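Long-range contact in carbonic anhydrase (Porphyridium purpureum, PDB 1DDZ), which is a zinc-dependent beta-class enzyme that probably interconverts carbon dioxide and hydrogencarbonate: residues P67-I72 with H124-G129. Residues are numbered along the deposited sequence; the frame is centred on the assembly and turned at random.
Sequences PEYLWI and HILVCG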
ATOM      1  N   PRO A  67      -1.610 -26.509   4.684  1.00 20.31           N
ATOM      2  CA  PRO A  67      -0.280 -26.120   4.256  1.00 17.04           C
ATOM      3  C   PRO A  67       0.698 -25.815   5.367  1.00 15.55           C
ATOM      4  O   PRO A  67       0.361 -25.147   6.348  1.00 17.10           O
ATOM      5  CB  PRO A  67      -0.549 -24.886   3.403  1.00 14.71           C
ATOM      6  CG  PRO A  67      -1.698 -24.263   4.112  1.00 16.98           C
ATOM      7  CD  PRO A  67      -2.586 -25.450   4.352  1.00 17.69           C
ATOM      8  N   GLU A  68       1.905 -26.316   5.216  1.00 17.96           N
ATOM      9  CA  GLU A  68       2.959 -26.029   6.186  1.00 23.06           C
ATOM     10  C   GLU A  68       3.917 -24.984   5.605  1.00 19.67           C
ATOM     11  O   GLU A  68       4.832 -24.519   6.298  1.00 19.55           O
ATOM     12  CB  GLU A  68       3.741 -27.291   6.532  1.00 29.30           C
ATOM     13  CG  GLU A  68       2.944 -28.333   7.292  1.00 40.43           C
ATOM     14  CD  GLU A  68       3.837 -29.344   7.991  1.00 45.71           C
ATOM     15  OE1 GLU A  68       3.816 -29.387   9.244  1.00 50.25           O
ATOM     16  OE2 GLU A  68       4.566 -30.085   7.290  1.00 50.56           O
ATOM     17  N   TYR A  69       3.738 -24.677   4.318  1.00 17.69           N
ATOM     18  CA  TYR A  69       4.549 -23.685   3.613  1.00 15.81           C
ATOM     19  C   TYR A  69       3.770 -22.491   3.083  1.00 12.85           C
ATOM     20  O   TYR A  69       2.650 -22.632   2.607  1.00 11.50           O
ATOM     21  CB  TYR A  69       5.238 -24.296   2.394  1.00 14.57           C
ATOM     22  CG  TYR A  69       6.319 -25.290   2.708  1.00 18.24           C
ATOM     23  CD1 TYR A  69       6.010 -26.625   2.921  1.00 18.93           C
ATOM     24  CD2 TYR A  69       7.648 -24.896   2.808  1.00 16.90           C
ATOM     25  CE1 TYR A  69       6.983 -27.539   3.237  1.00 21.99           C
ATOM     26  CE2 TYR A  69       8.634 -25.803   3.122  1.00 19.18           C
ATOM     27  CZ  TYR A  69       8.294 -27.130   3.338  1.00 23.45           C
ATOM     28  OH  TYR A  69       9.236 -28.071   3.684  1.00 29.47           O
ATOM     29  N   LEU A  70       4.374 -21.319   3.211  1.00 11.22           N
ATOM     30  CA  LEU A  70       3.866 -20.085   2.652  1.00  9.31           C
ATOM     31  C   LEU A  70       4.908 -19.868   1.541  1.00 12.25           C
ATOM     32  O   LEU A  70       6.112 -19.962   1.781  1.00 10.98           O
ATOM     33  CB  LEU A  70       3.972 -18.928   3.639  1.00 11.16           C
ATOM     34  CG  LEU A  70       3.202 -17.642   3.295  1.00 11.85           C
ATOM     35  CD1 LEU A  70       3.954 -16.485   3.833  1.00  7.31           C
ATOM     36  CD2 LEU A  70       2.948 -17.473   1.823  1.00  7.00           C
ATOM     37  N   TRP A  71       4.448 -19.638   0.324  1.00 11.14           N
ATOM     38  CA  TRP A  71       5.325 -19.409  -0.797  1.00  7.00           C
ATOM     39  C   TRP A  71       4.958 -18.087  -1.456  1.00  7.00           C
ATOM     40  O   TRP A  71       3.827 -17.873  -1.893  1.00  7.99           O
ATOM     41  CB  TRP A  71       5.179 -20.548  -1.772  1.00  9.76           C
ATOM     42  CG  TRP A  71       5.861 -20.389  -3.106  1.00 10.26           C
ATOM     43  CD1 TRP A  71       5.511 -19.539  -4.119  1.00  9.88           C
ATOM     44  CD2 TRP A  71       6.901 -21.225  -3.632  1.00  7.15           C
ATOM     45  NE1 TRP A  71       6.247 -19.815  -5.237  1.00  9.27           N
ATOM     46  CE2 TRP A  71       7.103 -20.844  -4.965  1.00  7.00           C
ATOM     47  CE3 TRP A  71       7.648 -22.280  -3.107  1.00 11.56           C
ATOM     48  CZ2 TRP A  71       8.030 -21.475  -5.782  1.00  8.55           C
ATOM     49  CZ3 TRP A  71       8.564 -22.913  -3.920  1.00 11.24           C
ATOM     50  CH2 TRP A  71       8.746 -22.511  -5.243  1.00 13.94           C
ATOM     51  N   ILE A  72       5.918 -17.173  -1.473  1.00 10.94           N
ATOM     52  CA  ILE A  72       5.754 -15.862  -2.089  1.00  7.48           C
ATOM     53  C   ILE A  72       6.534 -15.928  -3.407  1.00 10.72           C
ATOM     54  O   ILE A  72       7.760 -16.049  -3.410  1.00 13.90           O
ATOM     55  CB  ILE A  72       6.288 -14.764  -1.164  1.00  9.67           C
ATOM     56  CG1 ILE A  72       5.513 -14.793   0.161  1.00  7.00           C
ATOM     57  CG2 ILE A  72       6.209 -13.401  -1.863  1.00 10.35           C
ATOM     58  CD1 ILE A  72       6.327 -14.443   1.365  1.00  7.00           C
ATOM     59  N   HIS A 124       7.134 -23.000   7.494  1.00 17.95           N
ATOM     60  CA  HIS A 124       8.206 -22.562   6.629  1.00 15.57           C
ATOM     61  C   HIS A 124       7.657 -21.590   5.622  1.00 16.58           C
ATOM     62  O   HIS A 124       6.562 -21.797   5.109  1.00 17.91           O
ATOM     63  CB  HIS A 124       8.786 -23.758   5.888  1.00 16.04           C
ATOM     64  CG  HIS A 124       9.243 -24.862   6.788  1.00 20.54           C
ATOM     65  ND1 HIS A 124       8.549 -26.047   6.926  1.00 21.15           N
ATOM     66  CD2 HIS A 124      10.297 -24.943   7.635  1.00 18.04           C
ATOM     67  CE1 HIS A 124       9.153 -26.803   7.830  1.00 21.61           C
ATOM     68  NE2 HIS A 124      10.212 -26.153   8.275  1.00 19.86           N
ATOM     69  N   ILE A 125       8.413 -20.524   5.373  1.00 18.18           N
ATOM     70  CA  ILE A 125       8.069 -19.487   4.409  1.00 14.21           C
ATOM     71  C   ILE A 125       9.172 -19.522   3.358  1.00 14.47           C
ATOM     72  O   ILE A 125      10.353 -19.540   3.688  1.00 14.11           O
ATOM     73  CB  ILE A 125       8.043 -18.076   5.058  1.00 17.77           C
ATOM     74  CG1 ILE A 125       6.960 -17.999   6.139  1.00 10.85           C
ATOM     75  CG2 ILE A 125       7.817 -16.980   3.982  1.00 15.02           C
ATOM     76  CD1 ILE A 125       7.072 -16.743   6.959  1.00 12.79           C
ATOM     77  N   LEU A 126       8.789 -19.580   2.093  1.00 15.12           N
ATOM     78  CA  LEU A 126       9.758 -19.591   1.004  1.00 12.87           C
ATOM     79  C   LEU A 126       9.523 -18.381   0.087  1.00 14.64           C
ATOM     80  O   LEU A 126       8.373 -18.066  -0.259  1.00  9.30           O
ATOM     81  CB  LEU A 126       9.611 -20.871   0.161  1.00 10.79           C
ATOM     82  CG  LEU A 126      10.113 -22.211   0.716  1.00 13.08           C
ATOM     83  CD1 LEU A 126       9.558 -23.356  -0.065  1.00 13.46           C
ATOM     84  CD2 LEU A 126      11.605 -22.254   0.598  1.00 16.01           C
ATOM     85  N   VAL A 127      10.587 -17.662  -0.254  1.00 11.70           N
ATOM     86  CA  VAL A 127      10.463 -16.561  -1.210  1.00  9.66           C
ATOM     87  C   VAL A 127      11.175 -17.132  -2.428  1.00  8.97           C
ATOM     88  O   VAL A 127      12.327 -17.530  -2.344  1.00 12.12           O
ATOM     89  CB  VAL A 127      11.130 -15.266  -0.753  1.00  8.26           C
ATOM     90  CG1 VAL A 127      10.974 -14.228  -1.833  1.00  9.36           C
ATOM     91  CG2 VAL A 127      10.531 -14.780   0.540  1.00  7.00           C
ATOM     92  N   CYS A 128      10.464 -17.260  -3.541  1.00 11.23           N
ATOM     93  CA  CYS A 128      11.051 -17.850  -4.732  1.00 10.99           C
ATOM     94  C   CYS A 128      11.052 -16.911  -5.912  1.00 12.49           C
ATOM     95  O   CYS A 128      10.020 -16.337  -6.244  1.00 10.84           O
ATOM     96  CB  CYS A 128      10.301 -19.131  -5.114  1.00  9.49           C
ATOM     97  SG  CYS A 128      10.874 -19.925  -6.597  1.00 12.07           S
ATOM     98  N   GLY A 129      12.230 -16.751  -6.515  1.00  9.40           N
ATOM     99  CA  GLY A 129      12.386 -15.908  -7.677  1.00  9.86           C
ATOM    100  C   GLY A 129      12.700 -16.851  -8.811  1.00 10.75           C
ATOM    101  O   GLY A 129      12.954 -18.033  -8.567  1.00 12.54           O
TER
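Leu126 puts its CD1 methyl between two aromatic rings of the neighbouring strand, 3.8 Å from Tyr69 CD2 and 3.7 Å from Trp71 CE3; a branched aliphatic side chain suits this place because one methyl can touch both rings. Beyond Leu126, Cys128 CB lies over one face of the six-membered ring of Trp71, 3.3 Å from CZ2, in a CH-pi contact offset toward the rim. Its SG adds an oblique sulfur-aromatic contact; a short side chain ending in a polarisable sulfur suits a place against a broad aromatic ring. Trp71 CG is anti to its backbone N (chi1 171°), which carries the indole forward along the strand to Cys128. At the other end the flat Tyr69 ring can cover the methylene of His124, its CE2 3.4 Å from His124 CB, and the two ring planes are turned 31° apart.

On the other face, Leu70 and Ile125 lie side by side, with Leu70 CD1 3.9 Å from Ile125 CG2. The same CG2 meets Ile72 CD1, which touches Val127 CG2 more loosely, at 4.3 Å. These aliphatic residues are mostly beta-branched and so well suited to strands. Helix 107-119 packs on Leu70 and Ile125, and helix 172-193 on Ile125 and Val127.

Between the faces, five backbone hydrogen bonds run from His124 N to Glu68 O through to Cys128 N to Ile72 O; that from Leu126 N to Leu70 O is 2.7 Å long and nearly straight (167°). Strand 92-97 flanks 69-74, and strand 208-214 flanks 124-130. This is the parallel part of the beta-carbonic anhydrase alpha/beta fold, where these two adjacent strands end at the zinc ligands Cys74 and His130.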